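Long-range contacts in ABC transporter, substrate binding protein (Aeropyrum pernix, PDB 3EAF), which probably binds a solute outside the cell and delivers it to an ABC transporter for uptake, and binds a magnesium ion: residues Lys99-Ala109 with Phe116-Gln127; Phe235-Ile243 with Ile355-Leu363. All coordinates share one frame; numbering follows the deposited sequence.

Contact 1: Lys99-Ala109 with Phe116-Gln127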
loop_
_atom_site.group_PDB
_atom_site.type_symbol
_atom_site.label_atom_id
_atom_site.label_comp_id
_atom_site.label_asym_id
_atom_site.label_seq_id
_atom_site.Cartn_x
_atom_site.Cartn_y
_atom_site.Cartn_z
ATOM N N LYS A 99 -21.828 -2.530 7.508
ATOM C CA LYS A 99 -21.146 -3.733 8.003
ATOM C C LYS A 99 -20.435 -4.520 6.905
ATOM O O LYS A 99 -20.562 -5.747 6.822
ATOM C CB LYS A 99 -22.110 -4.640 8.785
ATOM C CG LYS A 99 -22.786 -3.972 9.967
ATOM C CD LYS A 99 -23.239 -5.025 10.974
ATOM C CE LYS A 99 -24.524 -4.631 11.688
ATOM N NZ LYS A 99 -24.370 -3.394 12.492
ATOM N N ILE A 100 -19.692 -3.804 6.066
ATOM C CA ILE A 100 -18.929 -4.407 4.969
ATOM C C ILE A 100 -17.435 -4.306 5.284
ATOM O O ILE A 100 -16.904 -3.197 5.451
ATOM C CB ILE A 100 -19.250 -3.712 3.610
ATOM C CG1 ILE A 100 -20.734 -3.899 3.247
ATOM C CG2 ILE A 100 -18.329 -4.225 2.486
ATOM C CD1 ILE A 100 -21.185 -3.176 1.966
ATOM N N THR A 101 -16.767 -5.457 5.399
ATOM C CA THR A 101 -15.317 -5.495 5.650
ATOM C C THR A 101 -14.573 -4.915 4.440
ATOM O O THR A 101 -14.777 -5.353 3.304
ATOM C CB THR A 101 -14.817 -6.929 5.975
ATOM O OG1 THR A 101 -15.237 -7.297 7.293
ATOM C CG2 THR A 101 -13.289 -7.012 5.915
ATOM N N TYR A 102 -13.716 -3.929 4.693
ATOM C CA TYR A 102 -13.089 -3.171 3.614
ATOM C C TYR A 102 -11.574 -3.254 3.736
ATOM O O TYR A 102 -10.990 -2.712 4.681
ATOM C CB TYR A 102 -13.555 -1.709 3.667
ATOM C CG TYR A 102 -13.575 -1.002 2.326
ATOM C CD1 TYR A 102 -14.771 -0.820 1.643
ATOM C CD2 TYR A 102 -12.406 -0.514 1.752
ATOM C CE1 TYR A 102 -14.808 -0.177 0.414
ATOM C CE2 TYR A 102 -12.432 0.137 0.510
ATOM C CZ TYR A 102 -13.640 0.299 -0.144
ATOM O OH TYR A 102 -13.690 0.933 -1.361
ATOM N N ILE A 103 -10.951 -3.949 2.786
ATOM C CA ILE A 103 -9.506 -4.127 2.764
ATOM C C ILE A 103 -8.932 -3.366 1.576
ATOM O O ILE A 103 -9.210 -3.694 0.412
ATOM C CB ILE A 103 -9.097 -5.621 2.701
ATOM C CG1 ILE A 103 -9.726 -6.397 3.869
ATOM C CG2 ILE A 103 -7.562 -5.749 2.709
ATOM C CD1 ILE A 103 -9.666 -7.924 3.750
ATOM N N SER A 104 -8.115 -2.358 1.873
ATOM C CA SER A 104 -7.730 -1.378 0.870
ATOM C C SER A 104 -6.255 -1.379 0.533
ATOM O O SER A 104 -5.404 -1.701 1.364
ATOM C CB SER A 104 -8.156 0.024 1.317
ATOM O OG SER A 104 -7.615 0.346 2.589
ATOM N N ALA A 105 -5.970 -1.015 -0.711
ATOM C CA ALA A 105 -4.638 -0.631 -1.127
ATOM C C ALA A 105 -4.187 0.652 -0.428
ATOM O O ALA A 105 -2.997 0.838 -0.187
ATOM C CB ALA A 105 -4.594 -0.456 -2.612
ATOM N N SER A 106 -5.128 1.537 -0.108
ATOM C CA SER A 106 -4.811 2.700 0.722
ATOM C C SER A 106 -4.380 2.237 2.103
ATOM O O SER A 106 -5.081 1.451 2.742
ATOM C CB SER A 106 -6.013 3.624 0.876
ATOM O OG SER A 106 -5.728 4.615 1.857
ATOM N N TYR A 107 -3.222 2.717 2.551
ATOM C CA TYR A 107 -2.762 2.445 3.909
ATOM C C TYR A 107 -2.846 3.701 4.795
ATOM O O TYR A 107 -2.012 3.902 5.675
ATOM C CB TYR A 107 -1.349 1.847 3.906
ATOM C CG TYR A 107 -1.133 0.725 2.901
ATOM C CD1 TYR A 107 -1.991 -0.382 2.850
ATOM C CD2 TYR A 107 -0.062 0.767 2.014
ATOM C CE1 TYR A 107 -1.783 -1.416 1.924
ATOM C CE2 TYR A 107 0.159 -0.248 1.096
ATOM C CZ TYR A 107 -0.699 -1.331 1.053
ATOM O OH TYR A 107 -0.468 -2.320 0.131
ATOM N N SER A 108 -3.863 4.534 4.570
ATOM C CA SER A 108 -4.061 5.760 5.362
ATOM C C SER A 108 -4.250 5.515 6.856
ATOM O O SER A 108 -5.071 4.682 7.258
ATOM C CB SER A 108 -5.273 6.555 4.849
ATOM O OG SER A 108 -5.589 7.617 5.744
ATOM N N ALA A 109 -3.530 6.290 7.670
ATOM C CA ALA A 109 -3.646 6.212 9.125
ATOM C C ALA A 109 -5.038 6.590 9.626
ATOM O O ALA A 109 -5.472 6.123 10.685
ATOM C CB ALA A 109 -2.575 7.077 9.797
ATOM N N PHE A 116 -14.511 -1.084 10.262
ATOM C CA PHE A 116 -14.547 -2.099 9.203
ATOM C C PHE A 116 -13.412 -2.000 8.186
ATOM O O PHE A 116 -13.381 -2.768 7.224
ATOM C CB PHE A 116 -15.923 -2.137 8.516
ATOM C CG PHE A 116 -16.955 -2.898 9.297
ATOM C CD1 PHE A 116 -17.247 -4.226 8.980
ATOM C CD2 PHE A 116 -17.609 -2.306 10.383
ATOM C CE1 PHE A 116 -18.197 -4.947 9.716
ATOM C CE2 PHE A 116 -18.564 -3.016 11.122
ATOM C CZ PHE A 116 -18.853 -4.345 10.787
ATOM N N ASN A 117 -12.470 -1.080 8.420
ATOM C CA ASN A 117 -11.326 -0.906 7.526
ATOM C C ASN A 117 -10.054 -1.592 8.021
ATOM O O ASN A 117 -9.653 -1.429 9.181
ATOM C CB ASN A 117 -11.067 0.578 7.251
ATOM C CG ASN A 117 -12.176 1.220 6.426
ATOM O OD1 ASN A 117 -12.114 1.261 5.191
ATOM N ND2 ASN A 117 -13.204 1.699 7.101
ATOM N N PHE A 118 -9.434 -2.365 7.129
ATOM C CA PHE A 118 -8.218 -3.121 7.430
ATOM C C PHE A 118 -7.266 -3.039 6.236
ATOM O O PHE A 118 -7.694 -2.863 5.098
ATOM C CB PHE A 118 -8.536 -4.601 7.694
ATOM C CG PHE A 118 -9.434 -4.847 8.877
ATOM C CD1 PHE A 118 -8.894 -5.143 10.128
ATOM C CD2 PHE A 118 -10.823 -4.825 8.735
ATOM C CE1 PHE A 118 -9.721 -5.383 11.227
ATOM C CE2 PHE A 118 -11.661 -5.070 9.827
ATOM C CZ PHE A 118 -11.111 -5.357 11.074
ATOM N N TYR A 119 -5.973 -3.162 6.505
ATOM C CA TYR A 119 -4.983 -3.376 5.446
ATOM C C TYR A 119 -3.774 -4.061 6.068
ATOM O O TYR A 119 -3.435 -3.769 7.212
ATOM C CB TYR A 119 -4.604 -2.072 4.716
ATOM C CG TYR A 119 -4.372 -0.865 5.606
ATOM C CD1 TYR A 119 -3.126 -0.644 6.205
ATOM C CD2 TYR A 119 -5.386 0.071 5.831
ATOM C CE1 TYR A 119 -2.905 0.455 7.032
ATOM C CE2 TYR A 119 -5.168 1.183 6.655
ATOM C CZ TYR A 119 -3.927 1.366 7.249
ATOM O OH TYR A 119 -3.705 2.465 8.051
ATOM N N PRO A 120 -3.127 -4.982 5.324
ATOM C CA PRO A 120 -2.047 -5.809 5.872
ATOM C C PRO A 120 -0.668 -5.130 5.853
ATOM O O PRO A 120 0.325 -5.738 5.433
ATOM C CB PRO A 120 -2.061 -7.024 4.942
ATOM C CG PRO A 120 -2.428 -6.449 3.622
ATOM C CD PRO A 120 -3.385 -5.303 3.905
ATOM N N ALA A 121 -0.614 -3.881 6.305
ATOM C CA ALA A 121 0.620 -3.101 6.297
ATOM C C ALA A 121 0.529 -2.021 7.379
ATOM O O ALA A 121 -0.567 -1.719 7.854
ATOM C CB ALA A 121 0.848 -2.465 4.910
ATOM N N PRO A 122 1.677 -1.436 7.774
ATOM C CA PRO A 122 1.570 -0.252 8.632
ATOM C C PRO A 122 0.897 0.876 7.856
ATOM O O PRO A 122 0.915 0.872 6.632
ATOM C CB PRO A 122 3.031 0.116 8.927
ATOM C CG PRO A 122 3.843 -1.102 8.562
ATOM C CD PRO A 122 3.076 -1.765 7.454
ATOM N N ASP A 123 0.320 1.839 8.562
ATOM C CA ASP A 123 -0.244 3.003 7.898
ATOM C C ASP A 123 0.871 3.780 7.196
ATOM O O ASP A 123 2.045 3.614 7.530
ATOM C CB ASP A 123 -0.916 3.899 8.923
ATOM C CG ASP A 123 0.071 4.450 9.916
ATOM O OD1 ASP A 123 0.503 5.605 9.740
ATOM O OD2 ASP A 123 0.447 3.705 10.836
ATOM N N TYR A 124 0.493 4.637 6.248
ATOM C CA TYR A 124 1.431 5.461 5.474
ATOM C C TYR A 124 2.414 6.294 6.299
ATOM O O TYR A 124 3.550 6.519 5.883
ATOM C CB TYR A 124 0.657 6.423 4.575
ATOM C CG TYR A 124 0.096 5.837 3.298
ATOM C CD1 TYR A 124 -1.167 6.211 2.852
ATOM C CD2 TYR A 124 0.835 4.933 2.523
ATOM C CE1 TYR A 124 -1.697 5.702 1.667
ATOM C CE2 TYR A 124 0.309 4.412 1.329
ATOM C CZ TYR A 124 -0.958 4.805 0.915
ATOM O OH TYR A 124 -1.497 4.306 -0.250
ATOM N N SER A 125 1.962 6.780 7.449
ATOM C CA SER A 125 2.779 7.662 8.286
ATOM C C SER A 125 3.892 6.882 8.999
ATOM O O SER A 125 5.061 7.273 8.940
ATOM C CB SER A 125 1.893 8.424 9.277
ATOM O OG SER A 125 0.820 9.070 8.606
ATOM N N THR A 126 3.520 5.775 9.646
ATOM C CA THR A 126 4.471 4.838 10.256
ATOM C C THR A 126 5.469 4.303 9.238
ATOM O O THR A 126 6.660 4.189 9.539
ATOM C CB THR A 126 3.739 3.645 10.899
ATOM O OG1 THR A 126 2.764 4.134 11.831
ATOM C CG2 THR A 126 4.719 2.718 11.614
ATOM N N GLN A 127 4.982 3.973 8.038
ATOM C CA GLN A 127 5.851 3.584 6.923
ATOM C C GLN A 127 6.854 4.696 6.591
ATOM O O GLN A 127 8.063 4.445 6.508
ATOM C CB GLN A 127 5.020 3.228 5.676
ATOM C CG GLN A 127 4.294 1.880 5.767
ATOM C CD GLN A 127 3.670 1.437 4.450
ATOM O OE1 GLN A 127 2.492 1.050 4.396
ATOM N NE2 GLN A 127 4.458 1.469 3.388
HETATM O O HOH W 1 -9.549 -0.113 4.462
HETATM O O HOH W 2 -1.378 8.023 6.767
#

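Contact 2: Phe235-Ile243 with Ile355-Leu363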
loop_
_atom_site.group_PDB
_atom_site.type_symbol
_atom_site.label_atom_id
_atom_site.label_comp_id
_atom_site.label_asym_id
_atom_site.label_seq_id
_atom_site.Cartn_x
_atom_site.Cartn_y
_atom_site.Cartn_z
ATOM N N PHE A 235 7.859 3.278 -5.962
ATOM C CA PHE A 235 9.100 2.554 -6.217
ATOM C C PHE A 235 8.794 1.067 -6.342
ATOM O O PHE A 235 8.073 0.509 -5.507
ATOM C CB PHE A 235 10.062 2.776 -5.052
ATOM C CG PHE A 235 11.483 2.308 -5.307
ATOM C CD1 PHE A 235 12.439 3.195 -5.787
ATOM C CD2 PHE A 235 11.870 0.993 -5.016
ATOM C CE1 PHE A 235 13.757 2.780 -6.000
ATOM C CE2 PHE A 235 13.183 0.567 -5.231
ATOM C CZ PHE A 235 14.127 1.470 -5.723
ATOM N N ASP A 236 9.303 0.445 -7.400
ATOM C CA ASP A 236 9.236 -1.018 -7.564
ATOM C C ASP A 236 10.276 -1.484 -8.583
ATOM O O ASP A 236 11.231 -0.751 -8.873
ATOM C CB ASP A 236 7.801 -1.526 -7.892
ATOM C CG ASP A 236 7.235 -0.969 -9.206
ATOM O OD1 ASP A 236 7.926 -1.027 -10.248
ATOM O OD2 ASP A 236 6.074 -0.486 -9.203
ATOM N N GLU A 237 10.080 -2.690 -9.121
ATOM C CA GLU A 237 11.029 -3.341 -10.040
ATOM C C GLU A 237 11.344 -2.520 -11.295
ATOM O O GLU A 237 12.401 -2.700 -11.902
ATOM C CB GLU A 237 10.513 -4.735 -10.447
ATOM C CG GLU A 237 10.407 -5.745 -9.293
ATOM C CD GLU A 237 9.068 -5.703 -8.571
ATOM O OE1 GLU A 237 8.285 -4.748 -8.781
ATOM O OE2 GLU A 237 8.786 -6.639 -7.793
ATOM N N ARG A 238 10.427 -1.622 -11.669
ATOM C CA ARG A 238 10.579 -0.771 -12.862
ATOM C C ARG A 238 11.455 0.457 -12.622
ATOM O O ARG A 238 11.903 1.105 -13.574
ATOM C CB ARG A 238 9.207 -0.307 -13.362
ATOM C CG ARG A 238 8.347 -1.410 -13.961
ATOM C CD ARG A 238 6.904 -0.950 -14.118
ATOM N NE ARG A 238 6.278 -0.704 -12.813
ATOM C CZ ARG A 238 5.021 -0.291 -12.633
ATOM N NH1 ARG A 238 4.226 -0.061 -13.671
ATOM N NH2 ARG A 238 4.558 -0.106 -11.406
ATOM N N SER A 239 11.705 0.768 -11.351
ATOM C CA SER A 239 12.385 2.012 -10.958
ATOM C C SER A 239 13.779 2.224 -11.566
ATOM O O SER A 239 14.097 3.345 -11.955
ATOM C CB SER A 239 12.423 2.163 -9.428
ATOM O OG SER A 239 11.123 2.387 -8.905
ATOM N N PRO A 240 14.619 1.164 -11.649
ATOM C CA PRO A 240 15.922 1.365 -12.309
ATOM C C PRO A 240 15.790 1.901 -13.737
ATOM O O PRO A 240 16.514 2.817 -14.134
ATOM C CB PRO A 240 16.531 -0.038 -12.331
ATOM C CG PRO A 240 15.846 -0.782 -11.234
ATOM C CD PRO A 240 14.465 -0.212 -11.142
ATOM N N GLN A 241 14.856 1.330 -14.488
ATOM C CA GLN A 241 14.611 1.709 -15.875
ATOM C C GLN A 241 13.912 3.079 -15.993
ATOM O O GLN A 241 14.240 3.878 -16.871
ATOM C CB GLN A 241 13.808 0.603 -16.576
ATOM C CG GLN A 241 14.491 -0.806 -16.607
ATOM C CD GLN A 241 14.514 -1.576 -15.252
ATOM O OE1 GLN A 241 13.684 -1.350 -14.355
ATOM N NE2 GLN A 241 15.475 -2.509 -15.125
ATOM N N LEU A 242 12.960 3.354 -15.102
ATOM C CA LEU A 242 12.222 4.622 -15.136
ATOM C C LEU A 242 13.041 5.835 -14.670
ATOM O O LEU A 242 12.876 6.943 -15.195
ATOM C CB LEU A 242 10.910 4.521 -14.346
ATOM C CG LEU A 242 9.838 3.546 -14.850
ATOM C CD1 LEU A 242 8.677 3.510 -13.889
ATOM C CD2 LEU A 242 9.367 3.920 -16.270
ATOM N N ILE A 243 13.909 5.619 -13.687
ATOM C CA ILE A 243 14.753 6.691 -13.147
ATOM C C ILE A 243 16.029 6.874 -13.985
ATOM O O ILE A 243 16.474 7.998 -14.204
ATOM C CB ILE A 243 15.086 6.453 -11.642
ATOM C CG1 ILE A 243 13.800 6.528 -10.797
ATOM C CG2 ILE A 243 16.140 7.456 -11.141
ATOM C CD1 ILE A 243 13.923 5.987 -9.385
ATOM N N ILE A 355 14.345 -0.846 0.178
ATOM C CA ILE A 355 14.974 -1.344 -1.037
ATOM C C ILE A 355 15.772 -0.217 -1.667
ATOM O O ILE A 355 15.278 0.910 -1.789
ATOM C CB ILE A 355 13.915 -1.904 -2.050
ATOM C CG1 ILE A 355 13.115 -3.052 -1.421
ATOM C CG2 ILE A 355 14.563 -2.364 -3.352
ATOM C CD1 ILE A 355 11.890 -2.577 -0.647
ATOM N N LYS A 356 17.005 -0.525 -2.054
ATOM C CA LYS A 356 17.877 0.454 -2.682
ATOM C C LYS A 356 17.985 0.247 -4.187
ATOM O O LYS A 356 18.135 -0.879 -4.660
ATOM C CB LYS A 356 19.278 0.388 -2.071
ATOM C CG LYS A 356 20.256 1.429 -2.613
ATOM C CD LYS A 356 21.623 1.220 -2.008
ATOM C CE LYS A 356 22.626 2.254 -2.472
ATOM N NZ LYS A 356 23.986 1.903 -1.940
ATOM N N LEU A 357 17.928 1.346 -4.926
ATOM C CA LEU A 357 18.364 1.349 -6.306
ATOM C C LEU A 357 19.892 1.390 -6.272
ATOM O O LEU A 357 20.495 2.443 -6.034
ATOM C CB LEU A 357 17.781 2.552 -7.057
ATOM C CG LEU A 357 18.186 2.807 -8.513
ATOM C CD1 LEU A 357 18.074 1.541 -9.345
ATOM C CD2 LEU A 357 17.333 3.924 -9.106
ATOM N N GLY A 358 20.505 0.229 -6.485
ATOM C CA GLY A 358 21.951 0.070 -6.316
ATOM C C GLY A 358 22.801 0.831 -7.318
ATOM O O GLY A 358 22.311 1.252 -8.374
ATOM N N GLU A 359 24.081 0.986 -6.982
ATOM C CA GLU A 359 25.062 1.663 -7.844
ATOM C C GLU A 359 25.178 1.014 -9.220
ATOM O O GLU A 359 25.425 1.697 -10.210
ATOM C CB GLU A 359 26.440 1.701 -7.168
ATOM C CG GLU A 359 26.476 2.462 -5.847
ATOM C CD GLU A 359 26.569 3.975 -6.018
ATOM O OE1 GLU A 359 27.018 4.453 -7.091
ATOM O OE2 GLU A 359 26.202 4.694 -5.059
ATOM N N ASN A 360 24.996 -0.304 -9.272
ATOM C CA ASN A 360 25.009 -1.050 -10.529
ATOM C C ASN A 360 23.676 -1.014 -11.284
ATOM O O ASN A 360 23.544 -1.622 -12.352
ATOM C CB ASN A 360 25.443 -2.503 -10.281
ATOM C CG ASN A 360 24.486 -3.265 -9.372
ATOM O OD1 ASN A 360 23.514 -2.712 -8.843
ATOM N ND2 ASN A 360 24.766 -4.546 -9.180
ATOM N N GLY A 361 22.694 -0.313 -10.713
ATOM C CA GLY A 361 21.367 -0.202 -11.299
ATOM C C GLY A 361 20.428 -1.335 -10.936
ATOM O O GLY A 361 19.302 -1.396 -11.427
ATOM N N GLU A 362 20.889 -2.241 -10.081
ATOM C CA GLU A 362 20.078 -3.376 -9.674
ATOM C C GLU A 362 19.522 -3.102 -8.286
ATOM O O GLU A 362 20.158 -2.416 -7.486
ATOM C CB GLU A 362 20.901 -4.674 -9.739
ATOM C CG GLU A 362 21.312 -5.032 -11.188
ATOM C CD GLU A 362 22.233 -6.239 -11.312
ATOM O OE1 GLU A 362 22.256 -7.097 -10.395
ATOM O OE2 GLU A 362 22.933 -6.333 -12.354
ATOM N N LEU A 363 18.322 -3.602 -8.013
ATOM C CA LEU A 363 17.698 -3.386 -6.713
ATOM C C LEU A 363 18.328 -4.259 -5.635
ATOM O O LEU A 363 18.611 -5.443 -5.859
ATOM C CB LEU A 363 16.182 -3.607 -6.770
ATOM C CG LEU A 363 15.360 -2.675 -7.667
ATOM C CD1 LEU A 363 13.873 -2.933 -7.477
ATOM C CD2 LEU A 363 15.676 -1.209 -7.404
#

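Contact 1: Lys99-Ala109 with Phe116-Gln127
The carbonyl oxygen of Tyr102 accepts the N-H of Phe118 (O to N 2.9 Å), with a CA-H...O contact from Asn117 beside it, as the two strands pair in parallel. Strand 117-118 thereby forms an edge strand of a six-stranded sheet in one lobe of a periplasmic-binding-protein fold. A water lies near Tyr102 O, Ser104 OG and Asn117 OD1. Tyr102 N to Phe116 O and the longer Ser104 N to Phe118 O complete the pairing, while Lys99 CA lies over a face of the Phe116 ring. The ring of Phe118 meets Tyr341, a magnesium ligand, edge to face.

Beyond the strands an aromatic cluster takes over. With chi1 at 44°, CG of Tyr119 sits between backbone N and carbonyl carbon; this turns the ring face under Tyr107 CA, 3.6 Å from its centroid, and brings Tyr119 OH to 2.7 Å from Ser108 O, to which it donates from well above the carbonyl plane. The Tyr107 ring is sandwiched, Ala105 O over one face and Ala121 CB over the opposite one, and presents its edge to the face of Tyr124 with planes 62° apart; Gln292 of helix 288-304 hydrogen-bonds to Tyr107 OH. Tyr124 N bonds to Tyr107 O at 2.7 Å. Asp123, the N-cap of the helix that follows, accepts Thr126 N at OD1 (3.0 Å) and Thr126 OG1 at OD2 (2.6 Å), the latter from the syn side.

Contact 2: Phe235-Ile243 with Ile355-Leu363
Two side chains with CG anti to the backbone N, Phe235 (chi1 -169°) and Leu357 (chi1 176°), reach into the same apolar layer, and the ring corner of Phe235 touches the flank of Leu357, CZ to CB 4.0 Å. The same CZ meets Leu363 CD2 at 3.5 Å, the two side chains running alongside with opposed directions, and Ile355 CG2 abuts the ring edge near its plane. An alanine in place of Phe235 is likely to leave Ile355, Leu357 and Leu363 without their shared ring, opening a gap between loop and strand.

Pro240 rests against two leucine branches on one side: Leu357 CD1 lies 3.7 Å from its CB, and Leu363 CD2 3.9 Å from its CG. Leu357 divides its methyls, CD2 turning to Ile243 CD1. Asp236 and Ser239 form a capping box in the turn leading into the helix, and Arg238 clasps the Asp236 carboxylate side-on, NE to OD1 and NH2 to OD2, in the guanidinium plane; Arg289 shares that charge. Gly361, at a positive phi, ends a type I turn from Gly358, its O 3.2 Å from Pro240 CB. A short helix thus packs on a beta hairpin at the edge of an alpha/beta sheet.

Overall arrangement
Contact 1 comes first along the chain and closes before contact 2 opens. Their centres lie 27 Å apart and their nearest atoms about 9 Å, without touching. Each belongs to a different sheet: residues 99-109 and 116-127 finish one edge of the six-stranded sheet, while 355-363 carries the end of strand 352-357 and turns into the edge strand 363-369 of the seven-stranded one. Helix 288-304 serves both, Leu288 and Arg289 at its start meeting Glu237 and Asp236, and Gln292, Val295, Asn296 and Leu300 facing contact 1. Helix 124-139 leads from contact 1 into the second sheet through strand 142-148. This is consistent with two lobes closing on a solute, as in related binding proteins.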